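Fiber protein (Human adenovirus 16, PDB 3CNC) probably attaches the virus to host cells, its trimeric knob domain serving as the part of the fiber that binds the receptor CD46. Local coordinates at residues Leu30-Gly33 with Ala34-Ala38; Ser74-Thr77 with Asn78-Lys82. All coordinates share one frame; numbering follows the deposited sequence.

From the N terminus, the chain first leaves strand 29-31 and turns at contact 1, where Leu30-Gly33 meets Ala34-Ala38 at the start of the loop leading to strand 51-60. It then runs through the hairpin of strands 51-60 and 63-72 before contact 2 folds Ser74-Thr77 onto Asn78-Lys82 in the connection to strand 85-94. Each contact closes a tight turn between consecutive residues. They follow in series, neither nesting nor crossing; the centres of contact 1 and contact 2 lie about 21 Å apart. Contact 1 ties the end of an inner strand of the first sheet to a neighbouring subunit, whereas contact 2 lies on the passage between the two sheets.

Contact 1 (Leu30-Gly33 with Ala34-Ala38); sequences LWTG and AKPSA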
ATOM      1  N   LEU A  30      -6.774  -8.000  13.908  1.00 45.47           N
ATOM      2  CA  LEU A  30      -7.489  -7.233  14.924  1.00 45.47           C
ATOM      3  C   LEU A  30      -8.357  -6.266  14.116  1.00 45.47           C
ATOM      4  O   LEU A  30      -7.832  -5.451  13.353  1.00 45.47           O
ATOM      5  CB  LEU A  30      -6.506  -6.468  15.817  1.00 39.59           C
ATOM      6  CG  LEU A  30      -7.132  -5.733  17.005  1.00 39.59           C
ATOM      7  CD1 LEU A  30      -7.802  -6.739  17.950  1.00 39.59           C
ATOM      8  CD2 LEU A  30      -6.067  -4.944  17.751  1.00 39.59           C
ATOM      9  N   TRP A  31      -9.680  -6.364  14.259  1.00 49.14           N
ATOM     10  CA  TRP A  31     -10.560  -5.498  13.474  1.00 49.14           C
ATOM     11  C   TRP A  31     -11.912  -5.157  14.096  1.00 49.14           C
ATOM     12  O   TRP A  31     -12.247  -5.591  15.196  1.00 49.14           O
ATOM     13  CB  TRP A  31     -10.787  -6.126  12.079  1.00 44.89           C
ATOM     14  CG  TRP A  31     -11.659  -7.377  12.072  1.00 44.89           C
ATOM     15  CD1 TRP A  31     -12.191  -8.030  13.159  1.00 44.89           C
ATOM     16  CD2 TRP A  31     -12.155  -8.064  10.918  1.00 44.89           C
ATOM     17  NE1 TRP A  31     -12.991  -9.066  12.749  1.00 44.89           N
ATOM     18  CE2 TRP A  31     -12.991  -9.108  11.379  1.00 44.89           C
ATOM     19  CE3 TRP A  31     -11.981  -7.895   9.536  1.00 44.89           C
ATOM     20  CZ2 TRP A  31     -13.660  -9.982  10.500  1.00 44.89           C
ATOM     21  CZ3 TRP A  31     -12.644  -8.766   8.661  1.00 44.89           C
ATOM     22  CH2 TRP A  31     -13.474  -9.794   9.150  1.00 44.89           C
ATOM     23  N   THR A  32     -12.683  -4.368  13.356  1.00 53.70           N
ATOM     24  CA  THR A  32     -14.013  -3.945  13.764  1.00 53.70           C
ATOM     25  C   THR A  32     -15.042  -4.904  13.184  1.00 53.70           C
ATOM     26  O   THR A  32     -16.242  -4.742  13.402  1.00 53.70           O
ATOM     27  CB  THR A  32     -14.342  -2.565  13.190  1.00 40.43           C
ATOM     28  OG1 THR A  32     -14.121  -2.583  11.768  1.00 40.43           O
ATOM     29  CG2 THR A  32     -13.486  -1.505  13.824  1.00 40.43           C
ATOM     30  N   GLY A  33     -14.561  -5.899  12.448  1.00 46.12           N
ATOM     31  CA  GLY A  33     -15.450  -6.835  11.784  1.00 46.12           C
ATOM     32  C   GLY A  33     -15.703  -6.228  10.410  1.00 46.12           C
ATOM     33  O   GLY A  33     -15.437  -5.040  10.214  1.00 46.12           O
ATOM     34  N   ALA A  34     -16.160  -7.007   9.440  1.00 53.34           N
ATOM     35  CA  ALA A  34     -16.452  -6.414   8.142  1.00 53.34           C
ATOM     36  C   ALA A  34     -17.811  -5.716   8.324  1.00 53.34           C
ATOM     37  O   ALA A  34     -18.587  -6.087   9.220  1.00 53.34           O
ATOM     38  CB  ALA A  34     -16.545  -7.498   7.082  1.00 54.86           C
ATOM     39  N   LYS A  35     -18.112  -4.714   7.510  1.00 56.87           N
ATOM     40  CA  LYS A  35     -19.403  -4.000   7.625  1.00 56.87           C
ATOM     41  C   LYS A  35     -20.033  -3.890   9.017  1.00 56.87           C
ATOM     42  O   LYS A  35     -21.087  -4.478   9.287  1.00 56.87           O
ATOM     43  CB  LYS A  35     -20.442  -4.619   6.680  1.00 58.22           C
ATOM     44  CG  LYS A  35     -20.443  -4.004   5.307  1.00 58.22           C
ATOM     45  CD  LYS A  35     -20.943  -2.577   5.364  1.00 58.22           C
ATOM     46  CE  LYS A  35     -20.749  -1.848   4.044  1.00 58.22           C
ATOM     47  NZ  LYS A  35     -21.360  -2.583   2.925  1.00 58.22           N
ATOM     48  N   PRO A  36     -19.401  -3.128   9.921  1.00 52.60           N
ATOM     49  CA  PRO A  36     -19.929  -2.954  11.282  1.00 52.60           C
ATOM     50  C   PRO A  36     -21.077  -1.929  11.405  1.00 52.60           C
ATOM     51  O   PRO A  36     -21.289  -1.091  10.521  1.00 52.60           O
ATOM     52  CB  PRO A  36     -18.701  -2.506  12.062  1.00 44.38           C
ATOM     53  CG  PRO A  36     -17.970  -1.685  11.042  1.00 44.38           C
ATOM     54  CD  PRO A  36     -18.045  -2.557   9.810  1.00 44.38           C
ATOM     55  N   SER A  37     -21.811  -2.011  12.513  1.00 57.06           N
ATOM     56  CA  SER A  37     -22.904  -1.088  12.788  1.00 57.06           C
ATOM     57  C   SER A  37     -22.246   0.186  13.297  1.00 57.06           C
ATOM     58  O   SER A  37     -21.055   0.173  13.609  1.00 57.06           O
ATOM     59  CB  SER A  37     -23.821  -1.653  13.875  1.00 62.55           C
ATOM     60  OG  SER A  37     -24.342  -2.916  13.499  1.00 62.55           O
ATOM     61  N   ALA A  38     -23.000   1.280  13.382  1.00 49.22           N
ATOM     62  CA  ALA A  38     -22.432   2.533  13.872  1.00 49.22           C
ATOM     63  C   ALA A  38     -21.663   2.199  15.146  1.00 49.22           C
ATOM     64  O   ALA A  38     -22.227   1.658  16.105  1.00 49.22           O
ATOM     65  CB  ALA A  38     -23.541   3.552  14.153  1.00 43.45           C
TER
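Trp31 spreads one face of its indole over the turn that follows it, and Ala34 is the residue met across the contact. The backbone N of Ala34 lies 3.8 Å above the ring plane, offset toward the rim, and its methyl CB approaches Trp31 CH2 at 4.4 Å. Gly33 CA comes closer still to that face. Glycine suits this place because its backbone, with phi 91°, would press a CB against the preceding carbonyl. The indole reaches the turn because CG sits between the backbone N and the carbonyl carbon (chi1 71°), and Trp31 NE1 is tied to Asn118 O, which fixes the ring's rotation. Ile216 of the second subunit packs on both Trp31 and Ala34, so a small methyl is well matched to this tight, buried corner.

A second buried group is the hydroxyl of Thr32. Its OG1 donates to Gly33 O at 3.2 Å, in the carbonyl plane and on a lone pair, and accepts from Leu55 N, so the threonine bridges its own turn and strand 51-60. Pro36 comes back over the same residue: its CB lies 3.6 Å from Thr32 O, and its CG is 4.0 Å from Thr32 OG1. Pro36 CD also rests 3.6 Å from Gly33 O. No hydrogen bond joins the segments; the proline ring, which has no N-H to give, meets the turn by van der Waals contact.

Lys35 points away from the turn, its long chain reaching a salt bridge between NZ and Glu149 of the second subunit; the solvent side lies at the exposed Ser37, where a small polar residue fits. This turn, from strand 29-31 into the AB loop, pressed against a neighbouring subunit, belongs to the antiparallel beta-sandwich of the trimeric adenovirus fiber knob.

Contact 2 (Ser74-Thr77 with Asn78-Lys82); sequences SEYT and NTLFK
A local surface turn joins Ser74-Thr77 to Asn78-Lys82, in the loop that carries the chain from strand 63-72 of one sheet to strand 85-94 of the other. It rests on backbone carbonyls that accept from residues three and four places on. Ser74 O is gripped twice: Asn78 N donates to it at 2.7 Å in a nearly straight bond (N-H...O 163°), and Thr77 OG1 adds a second at 3.1 Å, tilted slightly from the carbonyl plane. Thr77 OG1 takes that position because it lies between the backbone N and the carbonyl carbon (chi1 69°).

Ser74 OG in turn accepts from Thr77 N at 3.2 Å, an ST motif that seals the start of the turn; a short hydroxyl side chain is right for folding back onto an amide three residues ahead. Glu75 to Thr77 have helical backbone angles but lack the regular helix bonds, so this is a single coil in the CD connection of the knob's beta-sandwich. Tyr76 O receives Thr79 N at 3.1 Å from well above the carbonyl plane, while Leu80 N makes only weak bonds, to Tyr76 O and to Thr77 O.

On the outer side, Tyr76 and Leu80 lean together at an angle. Leu80 CD2 touches Tyr76 CZ at 3.7 Å and Tyr76 OH at 3.6 Å, and Leu80 CG lies over one face of the ring. The branched leucine covers part of one face of a tyrosine that is otherwise largely at the surface, its side chain also resting on Lys43. Farther in, Asn78 runs alongside Thr77, and its OD1, on the side of Thr77, accepts from Leu206 N, so the short amide joins the turn to another loop. Phe81 meets Tyr158 edge-to-face, carrying the turn's far end onto strand 151-159 of the second sheet.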
ATOM      1  N   SER A  74     -25.507   9.415  10.180  1.00 53.37           N
ATOM      2  CA  SER A  74     -26.319  10.442  10.815  1.00 53.37           C
ATOM      3  C   SER A  74     -26.405  11.670   9.929  1.00 53.37           C
ATOM      4  O   SER A  74     -25.534  11.909   9.080  1.00 53.37           O
ATOM      5  CB  SER A  74     -25.733  10.847  12.174  1.00 72.57           C
ATOM      6  OG  SER A  74     -24.614  11.703  12.020  1.00 72.57           O
ATOM      7  N   GLU A  75     -27.457  12.453  10.138  1.00 55.02           N
ATOM      8  CA  GLU A  75     -27.664  13.669   9.364  1.00 55.02           C
ATOM      9  C   GLU A  75     -26.442  14.587   9.478  1.00 55.02           C
ATOM     10  O   GLU A  75     -26.070  15.270   8.518  1.00 55.02           O
ATOM     11  CB  GLU A  75     -28.923  14.384   9.858  1.00100.31           C
ATOM     12  CG  GLU A  75     -29.372  15.530   8.976  1.00100.31           C
ATOM     13  CD  GLU A  75     -30.810  15.928   9.236  1.00100.31           C
ATOM     14  OE1 GLU A  75     -31.288  16.876   8.581  1.00100.31           O
ATOM     15  OE2 GLU A  75     -31.464  15.289  10.092  1.00100.31           O
ATOM     16  N   TYR A  76     -25.808  14.595  10.647  1.00 65.96           N
ATOM     17  CA  TYR A  76     -24.629  15.429  10.831  1.00 65.96           C
ATOM     18  C   TYR A  76     -23.480  14.989   9.930  1.00 65.96           C
ATOM     19  O   TYR A  76     -22.966  15.789   9.142  1.00 65.96           O
ATOM     20  CB  TYR A  76     -24.152  15.412  12.287  1.00 78.73           C
ATOM     21  CG  TYR A  76     -22.859  16.179  12.472  1.00 78.73           C
ATOM     22  CD1 TYR A  76     -21.668  15.516  12.761  1.00 78.73           C
ATOM     23  CD2 TYR A  76     -22.815  17.565  12.303  1.00 78.73           C
ATOM     24  CE1 TYR A  76     -20.466  16.212  12.876  1.00 78.73           C
ATOM     25  CE2 TYR A  76     -21.620  18.269  12.415  1.00 78.73           C
ATOM     26  CZ  TYR A  76     -20.450  17.585  12.701  1.00 78.73           C
ATOM     27  OH  TYR A  76     -19.263  18.271  12.819  1.00 78.73           O
ATOM     28  N   THR A  77     -23.076  13.724  10.049  1.00 58.03           N
ATOM     29  CA  THR A  77     -21.975  13.215   9.236  1.00 58.03           C
ATOM     30  C   THR A  77     -22.338  13.262   7.762  1.00 58.03           C
ATOM     31  O   THR A  77     -21.508  13.623   6.924  1.00 58.03           O
ATOM     32  CB  THR A  77     -21.588  11.737   9.586  1.00 50.99           C
ATOM     33  OG1 THR A  77     -22.631  10.840   9.169  1.00 50.99           O
ATOM     34  CG2 THR A  77     -21.343  11.582  11.084  1.00 50.99           C
ATOM     35  N   ASN A  78     -23.583  12.924   7.443  1.00 53.03           N
ATOM     36  CA  ASN A  78     -23.998  12.901   6.048  1.00 53.03           C
ATOM     37  C   ASN A  78     -24.300  14.272   5.455  1.00 53.03           C
ATOM     38  O   ASN A  78     -24.804  14.390   4.343  1.00 53.03           O
ATOM     39  CB  ASN A  78     -25.171  11.933   5.877  1.00 60.20           C
ATOM     40  CG  ASN A  78     -24.790  10.501   6.267  1.00 60.20           C
ATOM     41  OD1 ASN A  78     -23.637  10.093   6.106  1.00 60.20           O
ATOM     42  ND2 ASN A  78     -25.753   9.740   6.774  1.00 60.20           N
ATOM     43  N   THR A  79     -23.943  15.311   6.192  1.00 78.68           N
ATOM     44  CA  THR A  79     -24.159  16.671   5.733  1.00 78.68           C
ATOM     45  C   THR A  79     -22.818  17.374   5.626  1.00 78.68           C
ATOM     46  O   THR A  79     -22.667  18.336   4.870  1.00 78.68           O
ATOM     47  CB  THR A  79     -25.053  17.442   6.714  1.00 83.16           C
ATOM     48  OG1 THR A  79     -26.362  16.866   6.707  1.00 83.16           O
ATOM     49  CG2 THR A  79     -25.147  18.902   6.321  1.00 83.16           C
ATOM     50  N   LEU A  80     -21.846  16.871   6.382  1.00 58.46           N
ATOM     51  CA  LEU A  80     -20.508  17.440   6.413  1.00 58.46           C
ATOM     52  C   LEU A  80     -19.962  17.895   5.072  1.00 58.46           C
ATOM     53  O   LEU A  80     -19.237  18.888   5.007  1.00 58.46           O
ATOM     54  CB  LEU A  80     -19.527  16.442   7.030  1.00 66.55           C
ATOM     55  CG  LEU A  80     -19.610  16.246   8.541  1.00 66.55           C
ATOM     56  CD1 LEU A  80     -18.797  15.029   8.932  1.00 66.55           C
ATOM     57  CD2 LEU A  80     -19.107  17.499   9.255  1.00 66.55           C
ATOM     58  N   PHE A  81     -20.306  17.187   4.000  1.00 64.50           N
ATOM     59  CA  PHE A  81     -19.785  17.544   2.687  1.00 64.50           C
ATOM     60  C   PHE A  81     -20.582  18.547   1.867  1.00 64.50           C
ATOM     61  O   PHE A  81     -20.503  18.566   0.636  1.00 64.50           O
ATOM     62  CB  PHE A  81     -19.513  16.275   1.874  1.00 69.39           C
ATOM     63  CG  PHE A  81     -18.259  15.540   2.299  1.00 69.39           C
ATOM     64  CD1 PHE A  81     -17.887  14.355   1.679  1.00 69.39           C
ATOM     65  CD2 PHE A  81     -17.441  16.047   3.308  1.00 69.39           C
ATOM     66  CE1 PHE A  81     -16.724  13.689   2.056  1.00 69.39           C
ATOM     67  CE2 PHE A  81     -16.276  15.382   3.690  1.00 69.39           C
ATOM     68  CZ  PHE A  81     -15.918  14.204   3.061  1.00 69.39           C
ATOM     69  N   LYS A  82     -21.349  19.388   2.551  1.00 80.07           N
ATOM     70  CA  LYS A  82     -22.097  20.430   1.873  1.00 80.07           C
ATOM     71  C   LYS A  82     -21.205  21.662   1.982  1.00 80.07           C
ATOM     72  O   LYS A  82     -21.576  22.756   1.556  1.00 80.07           O
ATOM     73  CB  LYS A  82     -23.447  20.679   2.549  1.00 84.36           C
ATOM     74  CG  LYS A  82     -24.358  19.466   2.529  1.00 84.36           C
ATOM     75  CD  LYS A  82     -25.822  19.841   2.321  1.00 84.36           C
ATOM     76  CE  LYS A  82     -26.373  20.697   3.458  1.00 84.36           C
ATOM     77  NZ  LYS A  82     -27.839  20.942   3.292  1.00 84.36           N
TER